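Side-chain contacts in SusD-like protein BACOVA_02651 (Bacteroides ovatus, PDB 5E75), which binds polysaccharide at the cell surface and probably captures xyloglucan before it is transported into the periplasm for degradation: residues V390-R393 with N397-S400; L365-A370 with L384-R389; E70-A75 with R126-V131. All coordinates share one frame; numbering follows the deposited sequence.

Interaction 1: residues V390-R393 with N397-S400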
loop_
_atom_site.group_PDB
_atom_site.type_symbol
_atom_site.label_atom_id
_atom_site.label_comp_id
_atom_site.label_asym_id
_atom_site.label_seq_id
_atom_site.Cartn_x
_atom_site.Cartn_y
_atom_site.Cartn_z
ATOM N N VAL A 390 4.681 3.817 -17.536
ATOM C CA VAL A 390 4.425 2.648 -16.693
ATOM C C VAL A 390 4.173 1.409 -17.578
ATOM O O VAL A 390 4.690 0.311 -17.317
ATOM C CB VAL A 390 3.268 2.911 -15.712
ATOM C CG1 VAL A 390 2.974 1.667 -14.879
ATOM C CG2 VAL A 390 3.602 4.084 -14.789
ATOM N N ARG A 391 3.380 1.588 -18.628
ATOM C CA ARG A 391 3.142 0.521 -19.606
ATOM C C ARG A 391 4.460 0.066 -20.247
ATOM O O ARG A 391 4.731 -1.142 -20.383
ATOM C CB ARG A 391 2.224 1.029 -20.725
ATOM C CG ARG A 391 0.863 1.570 -20.286
ATOM C CD ARG A 391 -0.148 0.487 -20.019
ATOM N NE ARG A 391 -0.472 -0.302 -21.217
ATOM C CZ ARG A 391 -1.362 -1.286 -21.226
ATOM N NH1 ARG A 391 -2.048 -1.584 -20.131
ATOM N NH2 ARG A 391 -1.596 -1.973 -22.344
ATOM N N GLU A 392 5.243 1.038 -20.700
ATOM C CA GLU A 392 6.509 0.776 -21.376
ATOM C C GLU A 392 7.472 0.004 -20.471
ATOM O O GLU A 392 8.148 -0.930 -20.908
ATOM C CB GLU A 392 7.140 2.098 -21.813
ATOM C CG GLU A 392 8.417 1.995 -22.602
ATOM C CD GLU A 392 8.809 3.343 -23.146
ATOM O OE1 GLU A 392 8.852 4.307 -22.354
ATOM O OE2 GLU A 392 9.017 3.455 -24.378
ATOM N N ARG A 393 7.544 0.384 -19.194
ATOM C CA ARG A 393 8.435 -0.306 -18.278
ATOM C C ARG A 393 8.024 -1.771 -18.092
ATOM O O ARG A 393 8.885 -2.647 -17.949
ATOM C CB ARG A 393 8.495 0.434 -16.933
ATOM C CG ARG A 393 9.587 -0.060 -15.990
ATOM C CD ARG A 393 9.114 -1.158 -15.007
ATOM N NE ARG A 393 8.151 -0.635 -14.044
ATOM C CZ ARG A 393 8.487 0.067 -12.966
ATOM N NH1 ARG A 393 9.761 0.300 -12.680
ATOM N NH2 ARG A 393 7.547 0.551 -12.162
ATOM N N ASN A 397 2.095 -2.750 -24.576
ATOM C CA ASN A 397 1.755 -1.677 -25.493
ATOM C C ASN A 397 1.292 -0.410 -24.797
ATOM O O ASN A 397 0.605 -0.453 -23.776
ATOM C CB ASN A 397 0.670 -2.140 -26.473
ATOM C CG ASN A 397 -0.659 -2.418 -25.785
ATOM O OD1 ASN A 397 -0.869 -3.493 -25.232
ATOM N ND2 ASN A 397 -1.564 -1.448 -25.825
ATOM N N LYS A 398 1.671 0.722 -25.367
ATOM C CA LYS A 398 1.151 2.004 -24.928
ATOM C C LYS A 398 -0.285 2.170 -25.412
ATOM O O LYS A 398 -0.709 1.537 -26.393
ATOM C CB LYS A 398 2.028 3.141 -25.448
ATOM C CG LYS A 398 3.438 3.096 -24.929
ATOM C CD LYS A 398 4.272 4.234 -25.485
ATOM C CE LYS A 398 5.690 4.186 -24.972
ATOM N NZ LYS A 398 6.539 5.174 -25.690
ATOM N N LYS A 399 -1.039 3.007 -24.715
ATOM C CA LYS A 399 -2.412 3.319 -25.082
ATOM C C LYS A 399 -2.495 4.730 -25.665
ATOM O O LYS A 399 -1.877 5.659 -25.157
ATOM C CB LYS A 399 -3.320 3.176 -23.861
ATOM C CG LYS A 399 -3.450 1.733 -23.389
ATOM C CD LYS A 399 -4.399 1.604 -22.210
ATOM C CE LYS A 399 -4.704 0.161 -21.887
ATOM N NZ LYS A 399 -5.528 -0.476 -22.934
ATOM N N SER A 400 -3.264 4.884 -26.746
ATOM C CA SER A 400 -3.415 6.183 -27.400
ATOM C C SER A 400 -4.453 7.044 -26.700
ATOM O O SER A 400 -4.519 8.248 -26.924
ATOM C CB SER A 400 -3.809 6.002 -28.873
ATOM O OG SER A 400 -4.972 5.218 -28.963
HETATM O O HOH W 1 8.045 6.653 -23.536
#
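R391 grips the backbone carbonyl of N397 side-on with two nitrogens. NE gives the shorter bond, 2.8 Å to N397 O, and NH2 reaches the same N397 O at 3.0 Å. The oxygen lies in the guanidinium plane, and NE sits nearly along the C=O axis (168°). Bends at chi2 and chi3 (chi2 -80°) turn NE and NH2 to this carbonyl. NH2 also makes a weak bond to N397 OD1, with the amide plane 76° from the guanidinium. NH1 makes salt bridges to E293 and E410. Over one guanidinium face lies K399 CE, 3.6 Å from R391 NH1. K398 NZ forms a salt bridge with E392 OE2 at 3.3 Å, its hydrogen bond weak, the two extended chains lying side by side. A water bridges K398 NZ and E392 OE1; E392 OE1 also forms a salt bridge with R389. With an alanine at R391, N397 O would probably be left without its two donors, and E293 and E410 without this positive mate. The buried arginine thus joins the loop carbonyl to two acids. These acids probably offset the nearby like charge of K399, while the lysine-glutamate pair lies nearer solvent.

Interaction 2: residues L365-A370 with L384-R389; sequences LTYAEA and LYFFNR
F387 meets L365 and A368 where helix 382-393 packs against helix 360-372. Its CB lies 3.7 Å from the CB of A368, a small residue that lets the backbones come close. From there CG stands anti to the backbone N (chi1 175°), which brings the CD2 edge of the ring to L365. CD2 of F387 meets CD2 of L365 at 3.7 Å. The next ring atom, CE2, is 4.2 Å from the same methyl. The leucine methyl approaches obliquely, and the two side chains slant across each other. Beyond the helix pair, F387 also touches K399 and I402 of the following loop.

The two segments form part of a roughly antiparallel helical hairpin, consistent with the TPR-like helical scaffold of the SusD family. Their axes approach to 7.7 Å, with 144° between their N-to-C directions. The two helices are successive in the chain, so a short connection brings them together.

One residue earlier in each helix, Y367 meets F386. CD2 of Y367 lies 3.7 Å from CD2 of F386, and F386 CD2 sits at the edge of the tyrosine ring, near its plane. The ring planes are 42° apart and the centroids 6.0 Å apart, so the pair is oblique. Y385 CD2 lies over the centre of one face of F386. Helix 205-221 packs on this aromatic pair: Y367 touches A215 and S216, and F386 touches C219 and E220.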
loop_
_atom_site.group_PDB
_atom_site.type_symbol
_atom_site.label_atom_id
_atom_site.label_comp_id
_atom_site.label_asym_id
_atom_site.label_seq_id
_atom_site.Cartn_x
_atom_site.Cartn_y
_atom_site.Cartn_z
ATOM N N LEU A 365 1.025 7.515 -12.416
ATOM C CA LEU A 365 -0.371 7.174 -12.628
ATOM C C LEU A 365 -1.321 8.198 -12.011
ATOM O O LEU A 365 -2.386 8.473 -12.558
ATOM C CB LEU A 365 -0.684 5.754 -12.109
ATOM C CG LEU A 365 0.036 4.625 -12.839
ATOM C CD1 LEU A 365 -0.245 3.299 -12.173
ATOM C CD2 LEU A 365 -0.354 4.550 -14.276
ATOM N N THR A 366 -0.927 8.770 -10.875
ATOM C CA THR A 366 -1.704 9.850 -10.244
ATOM C C THR A 366 -1.779 11.077 -11.144
ATOM O O THR A 366 -2.841 11.680 -11.306
ATOM C CB THR A 366 -1.098 10.219 -8.864
ATOM O OG1 THR A 366 -1.254 9.100 -7.987
ATOM C CG2 THR A 366 -1.774 11.425 -8.206
ATOM N N TYR A 367 -0.662 11.434 -11.756
ATOM C CA TYR A 367 -0.651 12.550 -12.688
ATOM C C TYR A 367 -1.615 12.275 -13.854
ATOM O O TYR A 367 -2.423 13.136 -14.222
ATOM C CB TYR A 367 0.777 12.772 -13.198
ATOM C CG TYR A 367 0.985 13.975 -14.101
ATOM C CD1 TYR A 367 0.140 15.074 -14.057
ATOM C CD2 TYR A 367 2.048 14.002 -14.983
ATOM C CE1 TYR A 367 0.341 16.171 -14.889
ATOM C CE2 TYR A 367 2.256 15.091 -15.819
ATOM C CZ TYR A 367 1.399 16.168 -15.762
ATOM O OH TYR A 367 1.609 17.245 -16.602
ATOM N N ALA A 368 -1.561 11.069 -14.417
ATOM C CA ALA A 368 -2.452 10.717 -15.509
ATOM C C ALA A 368 -3.916 10.863 -15.112
ATOM O O ALA A 368 -4.734 11.409 -15.860
ATOM C CB ALA A 368 -2.178 9.290 -15.998
ATOM N N GLU A 369 -4.267 10.373 -13.928
ATOM C CA GLU A 369 -5.651 10.411 -13.476
ATOM C C GLU A 369 -6.094 11.854 -13.236
ATOM O O GLU A 369 -7.242 12.229 -13.513
ATOM C CB GLU A 369 -5.836 9.544 -12.212
ATOM C CG GLU A 369 -7.268 9.387 -11.754
ATOM C CD GLU A 369 -7.447 8.407 -10.592
ATOM O OE1 GLU A 369 -6.503 7.663 -10.273
ATOM O OE2 GLU A 369 -8.562 8.365 -10.033
ATOM N N ALA A 370 -5.188 12.680 -12.718
ATOM C CA ALA A 370 -5.513 14.087 -12.493
ATOM C C ALA A 370 -5.661 14.852 -13.815
ATOM O O ALA A 370 -6.445 15.805 -13.881
ATOM C CB ALA A 370 -4.478 14.749 -11.598
ATOM N N LEU A 384 -0.750 11.508 -19.988
ATOM C CA LEU A 384 -0.826 10.281 -20.773
ATOM C C LEU A 384 0.573 9.710 -21.014
ATOM O O LEU A 384 0.775 8.489 -20.972
ATOM C CB LEU A 384 -1.553 10.535 -22.098
ATOM C CG LEU A 384 -1.725 9.314 -23.004
ATOM C CD1 LEU A 384 -2.550 8.202 -22.332
ATOM C CD2 LEU A 384 -2.365 9.753 -24.348
ATOM N N TYR A 385 1.548 10.581 -21.252
ATOM C CA TYR A 385 2.926 10.146 -21.421
ATOM C C TYR A 385 3.387 9.362 -20.205
ATOM O O TYR A 385 3.972 8.291 -20.342
ATOM C CB TYR A 385 3.866 11.331 -21.670
ATOM C CG TYR A 385 5.339 11.000 -21.559
ATOM C CD1 TYR A 385 5.962 10.174 -22.482
ATOM C CD2 TYR A 385 6.096 11.503 -20.511
ATOM C CE1 TYR A 385 7.303 9.878 -22.380
ATOM C CE2 TYR A 385 7.429 11.222 -20.398
ATOM C CZ TYR A 385 8.034 10.401 -21.339
ATOM O OH TYR A 385 9.368 10.111 -21.222
ATOM N N PHE A 386 3.120 9.875 -19.010
ATOM C CA PHE A 386 3.622 9.214 -17.812
ATOM C C PHE A 386 2.857 7.934 -17.514
ATOM O O PHE A 386 3.453 6.974 -17.027
ATOM C CB PHE A 386 3.691 10.192 -16.630
ATOM C CG PHE A 386 4.868 11.149 -16.726
ATOM C CD1 PHE A 386 6.149 10.686 -16.545
ATOM C CD2 PHE A 386 4.687 12.486 -17.064
ATOM C CE1 PHE A 386 7.238 11.517 -16.667
ATOM C CE2 PHE A 386 5.769 13.323 -17.210
ATOM C CZ PHE A 386 7.050 12.844 -17.009
ATOM N N PHE A 387 1.569 7.878 -17.854
ATOM C CA PHE A 387 0.839 6.618 -17.815
ATOM C C PHE A 387 1.549 5.603 -18.714
ATOM O O PHE A 387 1.796 4.444 -18.329
ATOM C CB PHE A 387 -0.613 6.819 -18.281
ATOM C CG PHE A 387 -1.411 5.552 -18.393
ATOM C CD1 PHE A 387 -1.336 4.760 -19.535
ATOM C CD2 PHE A 387 -2.251 5.152 -17.369
ATOM C CE1 PHE A 387 -2.067 3.595 -19.639
ATOM C CE2 PHE A 387 -2.998 3.975 -17.478
ATOM C CZ PHE A 387 -2.885 3.197 -18.610
ATOM N N ASN A 388 1.904 6.050 -19.914
ATOM C CA ASN A 388 2.516 5.153 -20.877
ATOM C C ASN A 388 3.946 4.758 -20.541
ATOM O O ASN A 388 4.419 3.714 -21.014
ATOM C CB ASN A 388 2.368 5.708 -22.305
ATOM C CG ASN A 388 1.005 5.407 -22.887
ATOM O OD1 ASN A 388 0.414 4.366 -22.606
ATOM N ND2 ASN A 388 0.502 6.308 -23.706
ATOM N N ARG A 389 4.630 5.530 -19.691
ATOM C CA ARG A 389 5.929 5.116 -19.186
ATOM C C ARG A 389 5.776 3.877 -18.298
ATOM O O ARG A 389 6.637 2.999 -18.303
ATOM C CB ARG A 389 6.610 6.239 -18.396
ATOM C CG ARG A 389 7.237 7.348 -19.256
ATOM C CD ARG A 389 8.510 6.871 -19.959
ATOM N NE ARG A 389 9.505 6.498 -18.967
ATOM C CZ ARG A 389 10.011 5.278 -18.779
ATOM N NH1 ARG A 389 9.698 4.262 -19.574
ATOM N NH2 ARG A 389 10.880 5.081 -17.793
#

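Interaction 3: residues E70-A75 with R126-V131. With EDO (1,2-ethanediol), chain C.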
loop_
_atom_site.group_PDB
_atom_site.type_symbol
_atom_site.label_atom_id
_atom_site.label_comp_id
_atom_site.label_asym_id
_atom_site.label_seq_id
_atom_site.Cartn_x
_atom_site.Cartn_y
_atom_site.Cartn_z
ATOM N N GLU A 70 -8.835 -8.616 15.210
ATOM C CA GLU A 70 -7.520 -8.196 15.700
ATOM C C GLU A 70 -6.792 -7.294 14.702
ATOM O O GLU A 70 -5.957 -6.480 15.080
ATOM C CB GLU A 70 -6.659 -9.421 16.043
ATOM C CG GLU A 70 -6.295 -10.311 14.856
ATOM C CD GLU A 70 -7.281 -11.453 14.634
ATOM O OE1 GLU A 70 -8.459 -11.330 15.050
ATOM O OE2 GLU A 70 -6.870 -12.479 14.047
ATOM N N ASN A 71 -7.115 -7.410 13.426
ATOM C CA ASN A 71 -6.484 -6.550 12.446
ATOM C C ASN A 71 -6.914 -5.099 12.597
ATOM O O ASN A 71 -6.131 -4.200 12.308
ATOM C CB ASN A 71 -6.788 -7.034 11.028
ATOM C CG ASN A 71 -6.105 -8.331 10.717
ATOM O OD1 ASN A 71 -4.883 -8.390 10.611
ATOM N ND2 ASN A 71 -6.882 -9.397 10.612
ATOM N N LEU A 72 -8.144 -4.863 13.047
ATOM C CA LEU A 72 -8.608 -3.500 13.251
ATOM C C LEU A 72 -7.883 -2.854 14.421
ATOM O O LEU A 72 -7.441 -1.723 14.320
ATOM C CB LEU A 72 -10.123 -3.453 13.471
ATOM C CG LEU A 72 -10.972 -3.983 12.314
ATOM C CD1 LEU A 72 -12.439 -3.929 12.705
ATOM C CD2 LEU A 72 -10.722 -3.176 11.053
ATOM N N SER A 73 -7.768 -3.576 15.534
ATOM C CA SER A 73 -7.106 -3.027 16.703
ATOM C C SER A 73 -5.610 -2.855 16.429
ATOM O O SER A 73 -5.018 -1.852 16.819
ATOM C CB SER A 73 -7.384 -3.900 17.922
ATOM O OG SER A 73 -7.060 -5.233 17.658
ATOM N N GLY A 74 -5.003 -3.801 15.724
ATOM C CA GLY A 74 -3.595 -3.704 15.390
ATOM C C GLY A 74 -3.326 -2.524 14.469
ATOM O O GLY A 74 -2.374 -1.775 14.664
ATOM N N ALA A 75 -4.157 -2.356 13.441
ATOM C CA ALA A 75 -3.953 -1.250 12.498
ATOM C C ALA A 75 -4.125 0.105 13.191
ATOM O O ALA A 75 -3.301 1.001 13.023
ATOM C CB ALA A 75 -4.903 -1.377 11.305
ATOM N N ARG A 126 -8.985 6.402 4.756
ATOM C CA ARG A 126 -9.478 5.473 3.746
ATOM C C ARG A 126 -9.669 4.056 4.331
ATOM O O ARG A 126 -9.643 3.076 3.560
ATOM C CB ARG A 126 -8.495 5.466 2.526
ATOM C CG ARG A 126 -8.224 6.900 1.808
ATOM C CD ARG A 126 -7.011 6.922 0.789
ATOM N NE ARG A 126 -5.730 6.741 1.446
ATOM C CZ ARG A 126 -4.614 6.401 0.842
ATOM N NH1 ARG A 126 -4.602 6.166 -0.472
ATOM N NH2 ARG A 126 -3.514 6.206 1.550
ATOM N N ILE A 127 -9.794 3.949 5.668
ATOM C CA ILE A 127 -10.186 2.735 6.403
ATOM C C ILE A 127 -11.429 3.012 7.247
ATOM O O ILE A 127 -12.457 2.348 7.085
ATOM C CB ILE A 127 -9.054 2.215 7.354
ATOM C CG1 ILE A 127 -7.842 1.783 6.554
ATOM C CG2 ILE A 127 -9.563 1.047 8.243
ATOM C CD1 ILE A 127 -6.560 1.638 7.393
ATOM N N TRP A 128 -11.341 4.009 8.124
ATOM C CA TRP A 128 -12.427 4.383 9.032
ATOM C C TRP A 128 -13.170 5.660 8.623
ATOM O O TRP A 128 -14.349 5.810 8.954
ATOM C CB TRP A 128 -11.897 4.579 10.465
ATOM C CG TRP A 128 -11.442 3.297 11.087
ATOM C CD1 TRP A 128 -12.244 2.325 11.601
ATOM C CD2 TRP A 128 -10.096 2.828 11.230
ATOM N NE1 TRP A 128 -11.483 1.268 12.052
ATOM C CE2 TRP A 128 -10.159 1.560 11.850
ATOM C CE3 TRP A 128 -8.843 3.354 10.897
ATOM C CZ2 TRP A 128 -9.026 0.803 12.118
ATOM C CZ3 TRP A 128 -7.717 2.609 11.188
ATOM C CH2 TRP A 128 -7.815 1.346 11.792
ATOM N N GLY A 129 -12.500 6.564 7.907
ATOM C CA GLY A 129 -13.078 7.864 7.582
ATOM C C GLY A 129 -12.764 8.843 8.701
ATOM O O GLY A 129 -11.607 9.187 8.882
ATOM N N PRO A 130 -13.771 9.274 9.480
ATOM C CA PRO A 130 -13.472 10.125 10.632
ATOM C C PRO A 130 -12.521 9.429 11.589
ATOM O O PRO A 130 -12.664 8.232 11.865
ATOM C CB PRO A 130 -14.851 10.336 11.280
ATOM C CG PRO A 130 -15.837 10.099 10.175
ATOM C CD PRO A 130 -15.220 9.024 9.340
ATOM N N VAL A 131 -11.551 10.175 12.101
ATOM C CA VAL A 131 -10.649 9.671 13.142
ATOM C C VAL A 131 -10.306 10.832 14.075
ATOM O O VAL A 131 -10.687 11.971 13.794
ATOM C CB VAL A 131 -9.351 9.032 12.558
ATOM C CG1 VAL A 131 -9.665 7.709 11.852
ATOM C CG2 VAL A 131 -8.638 9.989 11.629
HETATM C C1 EDO C . -0.107 7.434 0.891
HETATM O O1 EDO C . -0.877 6.522 0.113
HETATM C C2 EDO C . 0.140 6.880 2.288
HETATM O O2 EDO C . -0.945 7.187 3.166
#
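The start of helix 70-95 faces the loop after helix 103-125, and the backbones stay apart, with the CA atoms of L72 and I127 9.4 Å from each other. W128 spans the gap. Its chi1 of -68° sets CG anti to the carbonyl carbon and sends the indole toward the helix. The six-membered ring makes the contact. CZ2 lies 3.7 Å from the backbone oxygen L72 O, which sits at the ring edge, near its plane. CH2 meets CB of A75 at 4.0 Å, in an oblique approach. L72 CD2 is a looser neighbour of CZ2, at 4.5 Å.

I127 CG2 lies over the centre of one indole face, 3.4 Å above the plane. W76 of the same long helix meets W128 edge-to-face, while the Y497 ring lies nearly parallel to the indole. The indole N-H is bonded to P496 O. At the start of the segment, R126 NH2 donates a 3.0 Å hydrogen bond to O1 of 1,2-ethanediol, which probably comes from the crystallisation liquor.

This is helix-to-loop packing in the helical SusD-family fold, with no hydrogen bond between the segments. The contact is apolar apart from L72 O, whose place beside the indole edge is likely to be mildly favourable electrostatically. W128 therefore links the helix to the loop between helices 490-493 and 499-504 through ring packing and its N-H bond.

How the interactions relate
From the N terminus, interaction 3 comes first. It closes a largely helical excursion of 50 residues, tying the start of helix 70-95 to the loop after helix 103-125. Interaction 2 follows much later, bringing helix 382-393 back along helix 360-372, with 13 residues between its segments. Interaction 1 then closes a short loop after that same helix, with three residues between its segments. The three are in series; none nests or crosses. Interactions 1 and 2 share helix 382-393 and touch, with a probable hydrogen bond from N388 ND2 to K399 O. Interaction 3 lies on the opposite side of the chain's centre, about 30 Å from interaction 2, centre to centre.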